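Local coordinates for protein TqaL (Neurospora crassa, PDB 7EEH) that belongs to the 2OG-Fe dioxygenase family of the cupin clan and holds an iron(III) ion at a site of two histidines and one aspartate, at residues 19-24 with 138-143; 256-261 with 267-272. The protein carries 1 engineered substitution. All coordinates share one frame; numbering follows the deposited sequence.

Contact 1: 19-24 with 138-143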
ATOM      1  N   ALA B  19       6.659   3.082   6.944  1.00 20.00           N
ATOM      2  CA  ALA B  19       7.258   2.849   5.630  1.00 16.82           C
ATOM      3  C   ALA B  19       7.287   4.132   4.812  1.00 19.30           C
ATOM      4  O   ALA B  19       8.304   4.480   4.206  1.00 20.18           O
ATOM      5  CB  ALA B  19       6.487   1.755   4.891  1.00 17.85           C
ATOM      6  N   GLU B  20       6.175   4.856   4.788  1.00 19.53           N
ATOM      7  CA  GLU B  20       6.142   6.102   4.035  1.00 20.79           C
ATOM      8  C   GLU B  20       7.089   7.139   4.646  1.00 21.18           C
ATOM      9  O   GLU B  20       7.750   7.899   3.922  1.00 20.38           O
ATOM     10  CB  GLU B  20       4.693   6.609   3.979  1.00 22.09           C
ATOM     11  CG  GLU B  20       4.519   7.950   3.283  1.00 25.18           C
ATOM     12  CD  GLU B  20       5.060   7.947   1.859  1.00 31.30           C
ATOM     13  OE1 GLU B  20       4.930   6.895   1.180  1.00 23.53           O
ATOM     14  OE2 GLU B  20       5.608   8.995   1.437  1.00 26.16           O
ATOM     15  N   ILE B  21       7.173   7.179   5.976  1.00 20.90           N
ATOM     16  CA  ILE B  21       8.063   8.137   6.629  1.00 18.85           C
ATOM     17  C   ILE B  21       9.519   7.817   6.311  1.00 20.19           C
ATOM     18  O   ILE B  21      10.323   8.723   6.071  1.00 19.53           O
ATOM     19  CB  ILE B  21       7.803   8.168   8.146  1.00 21.62           C
ATOM     20  CG1 ILE B  21       6.412   8.740   8.424  1.00 14.90           C
ATOM     21  CG2 ILE B  21       8.902   8.965   8.871  1.00 18.55           C
ATOM     22  CD1 ILE B  21       5.949   8.549   9.878  1.00 17.38           C
HETATM   23  N   MSE B  22       9.857   6.537   6.212  1.00 21.06           N
HETATM   24  CA  MSE B  22      11.217   6.128   5.799  1.00 18.10           C
HETATM   25  C   MSE B  22      11.493   6.597   4.352  1.00 21.45           C
HETATM   26  O   MSE B  22      12.601   6.985   4.078  1.00 16.77           O
HETATM   27  CB  MSE B  22      11.402   4.635   6.028  1.00 20.01           C
HETATM   28  CG  MSE B  22      11.374   4.241   7.464  1.00 22.38           C
HETATM   29 SE   MSE B  22      12.799   5.080   8.454  1.00 29.62          SE
HETATM   30  CE  MSE B  22      12.007   6.391   9.442  1.00 24.29           C
ATOM     31  N   LYS B  23      10.498   6.556   3.468  1.00 19.20           N
ATOM     32  CA  LYS B  23      10.697   7.096   2.124  1.00 20.47           C
ATOM     33  C   LYS B  23      10.994   8.597   2.168  1.00 22.41           C
ATOM     34  O   LYS B  23      11.919   9.083   1.505  1.00 21.75           O
ATOM     35  CB  LYS B  23       9.473   6.825   1.252  1.00 20.56           C
ATOM     36  CG  LYS B  23       9.269   5.363   0.929  1.00 23.35           C
ATOM     37  CD  LYS B  23       7.994   5.184   0.118  1.00 27.31           C
ATOM     38  CE  LYS B  23       7.894   3.762  -0.418  1.00 31.31           C
ATOM     39  NZ  LYS B  23       6.478   3.422  -0.739  1.00 33.18           N
ATOM     40  N   LEU B  24      10.205   9.355   2.932  1.00 19.45           N
ATOM     41  CA  LEU B  24      10.471  10.784   3.081  1.00 20.97           C
ATOM     42  C   LEU B  24      11.866  11.016   3.639  1.00 19.13           C
ATOM     43  O   LEU B  24      12.559  11.955   3.229  1.00 19.20           O
ATOM     44  CB  LEU B  24       9.410  11.439   3.986  1.00 21.11           C
ATOM     45  CG  LEU B  24       7.989  11.468   3.415  1.00 20.24           C
ATOM     46  CD1 LEU B  24       6.952  11.923   4.457  1.00 21.58           C
ATOM     47  CD2 LEU B  24       7.941  12.350   2.183  1.00 21.38           C
ATOM     48  N   GLY B 138      11.433  12.906  14.908  1.00 19.38           N
ATOM     49  CA  GLY B 138      12.513  12.086  15.450  1.00 22.84           C
ATOM     50  C   GLY B 138      12.857  10.916  14.549  1.00 22.12           C
ATOM     51  O   GLY B 138      14.031  10.586  14.351  1.00 21.52           O
HETATM   52  N   MSE B 139      11.827  10.308  13.975  1.00 25.09           N
HETATM   53  CA  MSE B 139      11.980   9.153  13.062  1.00 20.58           C
HETATM   54  C   MSE B 139      12.787   9.548  11.828  1.00 22.01           C
HETATM   55  O   MSE B 139      13.617   8.808  11.457  1.00 23.15           O
HETATM   56  CB  MSE B 139      10.625   8.588  12.631  1.00 21.78           C
HETATM   57  CG  MSE B 139       9.960   7.726  13.642  1.00 25.44           C
HETATM   58 SE   MSE B 139       8.409   6.893  12.874  1.00 32.64          SE
HETATM   59  CE  MSE B 139       8.957   6.504  11.119  1.00 31.66           C
ATOM     60  N   ILE B 140      12.526  10.710  11.263  1.00 21.11           N
ATOM     61  CA  ILE B 140      13.221  11.157  10.058  1.00 21.74           C
ATOM     62  C   ILE B 140      14.662  11.554  10.380  1.00 25.63           C
ATOM     63  O   ILE B 140      15.610  11.095   9.736  1.00 22.23           O
ATOM     64  CB  ILE B 140      12.451  12.316   9.402  1.00 23.22           C
ATOM     65  CG1 ILE B 140      11.137  11.805   8.821  1.00 20.10           C
ATOM     66  CG2 ILE B 140      13.298  12.982   8.320  1.00 21.26           C
ATOM     67  CD1 ILE B 140      10.304  12.886   8.212  1.00 22.03           C
ATOM     68  N   CYS B 141      14.849  12.402  11.394  1.00 19.73           N
ATOM     69  CA  CYS B 141      16.173  12.969  11.635  1.00 20.55           C
ATOM     70  C   CYS B 141      17.144  11.943  12.208  1.00 22.89           C
ATOM     71  O   CYS B 141      18.359  12.084  12.033  1.00 23.58           O
ATOM     72  CB  CYS B 141      16.060  14.164  12.578  1.00 20.80           C
ATOM     73  SG  CYS B 141      15.111  15.497  11.839  1.00 19.97           S
ATOM     74  N   HIS B 142      16.628  10.925  12.896  1.00 23.73           N
ATOM     75  CA  HIS B 142      17.444   9.864  13.478  1.00 28.56           C
ATOM     76  C   HIS B 142      18.357   9.240  12.435  1.00 26.90           C
ATOM     77  O   HIS B 142      17.893   8.776  11.391  1.00 24.62           O
ATOM     78  CB  HIS B 142      16.523   8.797  14.076  1.00 30.57           C
ATOM     79  CG  HIS B 142      17.241   7.674  14.756  1.00 36.82           C
ATOM     80  ND1 HIS B 142      16.774   6.375  14.739  1.00 38.40           N
ATOM     81  CD2 HIS B 142      18.381   7.656  15.486  1.00 32.37           C
ATOM     82  CE1 HIS B 142      17.602   5.605  15.422  1.00 37.48           C
ATOM     83  NE2 HIS B 142      18.585   6.356  15.884  1.00 36.23           N
ATOM     84  N   GLY B 143      19.656   9.228  12.721  1.00 26.22           N
ATOM     85  CA  GLY B 143      20.637   8.603  11.857  1.00 28.08           C
ATOM     86  C   GLY B 143      21.076   9.410  10.657  1.00 28.51           C
ATOM     87  O   GLY B 143      21.958   8.955   9.923  1.00 26.27           O
TER

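Contact 2: 256-261 with 267-272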
ATOM      1  N   SER B 256       9.065  35.558   3.988  1.00 33.94           N
ATOM      2  CA  SER B 256       8.482  36.826   3.581  1.00 36.20           C
ATOM      3  C   SER B 256       7.309  37.172   4.487  1.00 37.07           C
ATOM      4  O   SER B 256       6.709  36.285   5.097  1.00 30.20           O
ATOM      5  CB  SER B 256       8.031  36.753   2.124  1.00 35.76           C
ATOM      6  OG  SER B 256       6.804  36.063   2.004  1.00 34.16           O
ATOM      7  N   PRO B 257       6.960  38.457   4.608  1.00 39.82           N
ATOM      8  CA  PRO B 257       5.881  38.845   5.530  1.00 33.52           C
ATOM      9  C   PRO B 257       4.537  38.255   5.135  1.00 35.54           C
ATOM     10  O   PRO B 257       4.247  38.039   3.956  1.00 35.62           O
ATOM     11  CB  PRO B 257       5.853  40.376   5.423  1.00 34.21           C
ATOM     12  CG  PRO B 257       7.181  40.749   4.859  1.00 41.29           C
ATOM     13  CD  PRO B 257       7.580  39.628   3.964  1.00 38.24           C
ATOM     14  N   VAL B 258       3.697  38.017   6.144  1.00 34.71           N
ATOM     15  CA  VAL B 258       2.297  37.719   5.876  1.00 36.52           C
ATOM     16  C   VAL B 258       1.650  38.929   5.223  1.00 37.66           C
ATOM     17  O   VAL B 258       1.814  40.066   5.684  1.00 39.96           O
ATOM     18  CB  VAL B 258       1.566  37.339   7.170  1.00 37.97           C
ATOM     19  CG1 VAL B 258       0.099  37.062   6.879  1.00 37.30           C
ATOM     20  CG2 VAL B 258       2.215  36.138   7.808  1.00 36.30           C
ATOM     21  N   LEU B 259       0.908  38.690   4.144  1.00 38.96           N
ATOM     22  CA  LEU B 259       0.151  39.740   3.475  1.00 41.64           C
ATOM     23  C   LEU B 259      -1.333  39.542   3.726  1.00 41.13           C
ATOM     24  O   LEU B 259      -1.846  38.430   3.543  1.00 38.32           O
ATOM     25  CB  LEU B 259       0.422  39.743   1.965  1.00 40.46           C
ATOM     26  CG  LEU B 259       1.825  40.158   1.535  1.00 41.44           C
ATOM     27  CD1 LEU B 259       1.989  39.960   0.038  1.00 43.91           C
ATOM     28  CD2 LEU B 259       2.119  41.590   1.926  1.00 41.73           C
ATOM     29  N   PRO B 260      -2.056  40.580   4.143  1.00 43.74           N
ATOM     30  CA  PRO B 260      -3.486  40.413   4.398  1.00 41.71           C
ATOM     31  C   PRO B 260      -4.276  40.445   3.100  1.00 44.15           C
ATOM     32  O   PRO B 260      -4.008  41.244   2.201  1.00 47.54           O
ATOM     33  CB  PRO B 260      -3.831  41.610   5.294  1.00 40.44           C
ATOM     34  CG  PRO B 260      -2.787  42.640   4.995  1.00 43.06           C
ATOM     35  CD  PRO B 260      -1.631  41.988   4.269  1.00 41.53           C
ATOM     36  N   LEU B 261      -5.246  39.543   3.003  1.00 43.90           N
ATOM     37  CA  LEU B 261      -6.150  39.543   1.862  1.00 46.91           C
ATOM     38  C   LEU B 261      -6.954  40.838   1.813  1.00 47.17           C
ATOM     39  O   LEU B 261      -6.869  41.610   0.850  1.00 48.96           O
ATOM     40  CB  LEU B 261      -7.072  38.334   1.954  1.00 46.41           C
ATOM     41  CG  LEU B 261      -8.086  38.176   0.832  1.00 51.45           C
ATOM     42  CD1 LEU B 261      -7.379  38.161  -0.513  1.00 48.72           C
ATOM     43  CD2 LEU B 261      -8.901  36.914   1.052  1.00 51.35           C
ATOM     44  N   ALA B 267      -4.272  40.113   9.813  1.00 40.19           N
ATOM     45  CA  ALA B 267      -4.002  38.767   9.335  1.00 38.09           C
ATOM     46  C   ALA B 267      -3.175  38.030  10.380  1.00 36.83           C
ATOM     47  O   ALA B 267      -2.234  38.591  10.947  1.00 37.39           O
ATOM     48  CB  ALA B 267      -3.270  38.797   7.989  1.00 37.85           C
ATOM     49  N   THR B 268      -3.529  36.771  10.636  1.00 36.08           N
ATOM     50  CA  THR B 268      -2.802  35.945  11.591  1.00 33.80           C
ATOM     51  C   THR B 268      -2.349  34.651  10.921  1.00 29.02           C
ATOM     52  O   THR B 268      -2.976  34.174   9.977  1.00 30.87           O
ATOM     53  CB  THR B 268      -3.663  35.623  12.814  1.00 28.38           C
ATOM     54  OG1 THR B 268      -4.790  34.837  12.410  1.00 33.61           O
ATOM     55  CG2 THR B 268      -4.169  36.893  13.461  1.00 35.12           C
ATOM     56  N   ARG B 269      -1.270  34.075  11.438  1.00 23.46           N
ATOM     57  CA  ARG B 269      -0.726  32.817  10.916  1.00 25.59           C
ATOM     58  C   ARG B 269      -0.259  31.989  12.100  1.00 24.27           C
ATOM     59  O   ARG B 269       0.562  32.465  12.889  1.00 21.73           O
ATOM     60  CB  ARG B 269       0.441  33.079   9.964  1.00 25.39           C
ATOM     61  CG  ARG B 269       1.023  31.847   9.258  1.00 22.62           C
ATOM     62  CD  ARG B 269       2.043  32.334   8.251  1.00 26.57           C
ATOM     63  NE  ARG B 269       2.830  31.283   7.615  1.00 26.71           N
ATOM     64  CZ  ARG B 269       4.061  30.927   7.965  1.00 30.92           C
ATOM     65  NH1 ARG B 269       4.680  31.505   8.994  1.00 30.45           N
ATOM     66  NH2 ARG B 269       4.679  29.977   7.270  1.00 22.45           N
ATOM     67  N   ASP B 270      -0.768  30.766  12.228  1.00 21.63           N
ATOM     68  CA  ASP B 270      -0.461  29.902  13.367  1.00 19.94           C
ATOM     69  C   ASP B 270       0.493  28.789  12.936  1.00 22.39           C
ATOM     70  O   ASP B 270       0.173  28.019  12.025  1.00 19.13           O
ATOM     71  CB  ASP B 270      -1.735  29.302  13.953  1.00 19.25           C
ATOM     72  CG  ASP B 270      -2.755  30.367  14.351  1.00 26.70           C
ATOM     73  OD1 ASP B 270      -2.348  31.517  14.601  1.00 23.32           O
ATOM     74  OD2 ASP B 270      -3.957  30.047  14.394  1.00 25.18           O
HETATM   75  N   MSE B 271       1.638  28.691  13.613  1.00 20.86           N
HETATM   76  CA  MSE B 271       2.690  27.713  13.297  1.00 21.64           C
HETATM   77  C   MSE B 271       3.088  26.899  14.522  1.00 22.01           C
HETATM   78  O   MSE B 271       2.985  27.382  15.652  1.00 18.12           O
HETATM   79  CB  MSE B 271       3.957  28.408  12.777  1.00 20.35           C
HETATM   80  CG  MSE B 271       3.801  29.245  11.511  1.00 23.49           C
HETATM   81 SE   MSE B 271       3.060  28.279   9.994  1.00 27.03          SE
HETATM   82  CE  MSE B 271       4.734  27.295   9.596  1.00 16.75           C
ATOM     83  N   LEU B 272       3.570  25.681  14.300  1.00 17.96           N
ATOM     84  CA  LEU B 272       4.446  25.005  15.247  1.00 16.45           C
ATOM     85  C   LEU B 272       5.853  25.054  14.662  1.00 20.70           C
ATOM     86  O   LEU B 272       6.045  24.691  13.501  1.00 18.36           O
ATOM     87  CB  LEU B 272       4.000  23.560  15.484  1.00 17.56           C
ATOM     88  CG  LEU B 272       2.625  23.385  16.142  1.00 17.35           C
ATOM     89  CD1 LEU B 272       2.198  21.930  16.103  1.00 19.60           C
ATOM     90  CD2 LEU B 272       2.650  23.920  17.585  1.00 14.98           C
TER

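Contact 1: 19-24 with 138-143
Ile21 and the selenomethionine Met139 meet at the heart of this apolar contact between two helices. The CE methyl of Met139 presses against Ile21 CG2 at 3.3 Å, tighter than a usual carbon-carbon contact. Met139 CE also lies 3.6 Å from Ile21 CB and 3.8 Å from Ile21 CD1, so one methyl touches both branches of the isoleucine. The Met139 chain bends at its last torsion (chi3 38°), which turns CE in toward the isoleucine, and the two side chains cross at about a right angle. Ile21 CG2 also lies 3.6 Å from Ile140 CG1.

The second selenomethionine, Met22, starts off pointing away from the other helix. Bends at chi2 and chi3 bring Met22 CE back, 3.5 Å from Met139 CE. The same Met22 CE methyl reaches the backbone, 3.5 Å from Met139 O. No hydrogen bond joins the segments.

All four residues are buried. The contact packs helix 12-31 against the C-terminal end of helix 128-141. Helix 38-48 covers Ile21 through Leu44 and Leu48, and Ile140 also touches Ile34 of strand 33-36. Tyr15 of a second subunit packs on Met22, so another copy of the protein lies close by.

Contact 2: 256-261 with 267-272
Val258 points its two methyls at different residues of strand 267-277. Val258 CG1 lies 3.9 Å from Ala267 CB. Val258 CG2 lies 3.8 Å from Arg269 CD, with Arg269 CB at 4.1 Å. The first torsion of Val258 (chi1 179°) sets CG1 anti to the backbone N and leaves CG2 beside that nitrogen, and this gives each methyl its own partner.

Arg269 runs extended from CG to NE. Its aliphatic part slants past the valine, so the contact is with methylenes and not with the charged group. The guanidinium lies beyond the valine, with SE of the selenomethionine Met271 3.5 Å above its plane, over the centre. That selenium comes from the same strand, two residues on, and packs on one face of the group.

Ala267 points its methyl toward the loop, where Pro260 meets it alongside. Ala267 CB is 3.9 Å from Pro260 CB. No hydrogen bond links the two segments, and side-chain packing joins them. Val258 also touches Thr168 and Thr170 of strand 158-170, a neighbour of strand 267-277 in the sheet.

The arrangement is a loop folded back over the start of a strand in the large antiparallel sheet, part of the double-stranded beta-helix (jelly-roll) core of 2OG-Fe dioxygenases. The Arg269 side chain is about 10 Å from the iron(III) ion and about 5 Å from a bound TRS molecule, probably a crystallisation component. This is consistent with Arg269 reaching toward the pocket around the iron, which is held by His184, Asp186 and His253.

Overall arrangement
From the N terminus, helix 12-31 supplies the first half of contact 1. The chain then passes through helix 38-48 and several strands before helix 128-141 returns to close a loop of 113 residues. Contact 2 comes later and is much more local, with only five residues between its segments. The two are in series and neither nest nor cross. Contact 1 joins two helices of the helical part. Contact 2 ties the loop after strand 252-255 to strand 267-277 of the large sheet. Their centres are 29 Å apart, on opposite sides of the chain's centre. Leu272 links the regions indirectly: it packs on Phe130 and Leu133 of helix 128-141.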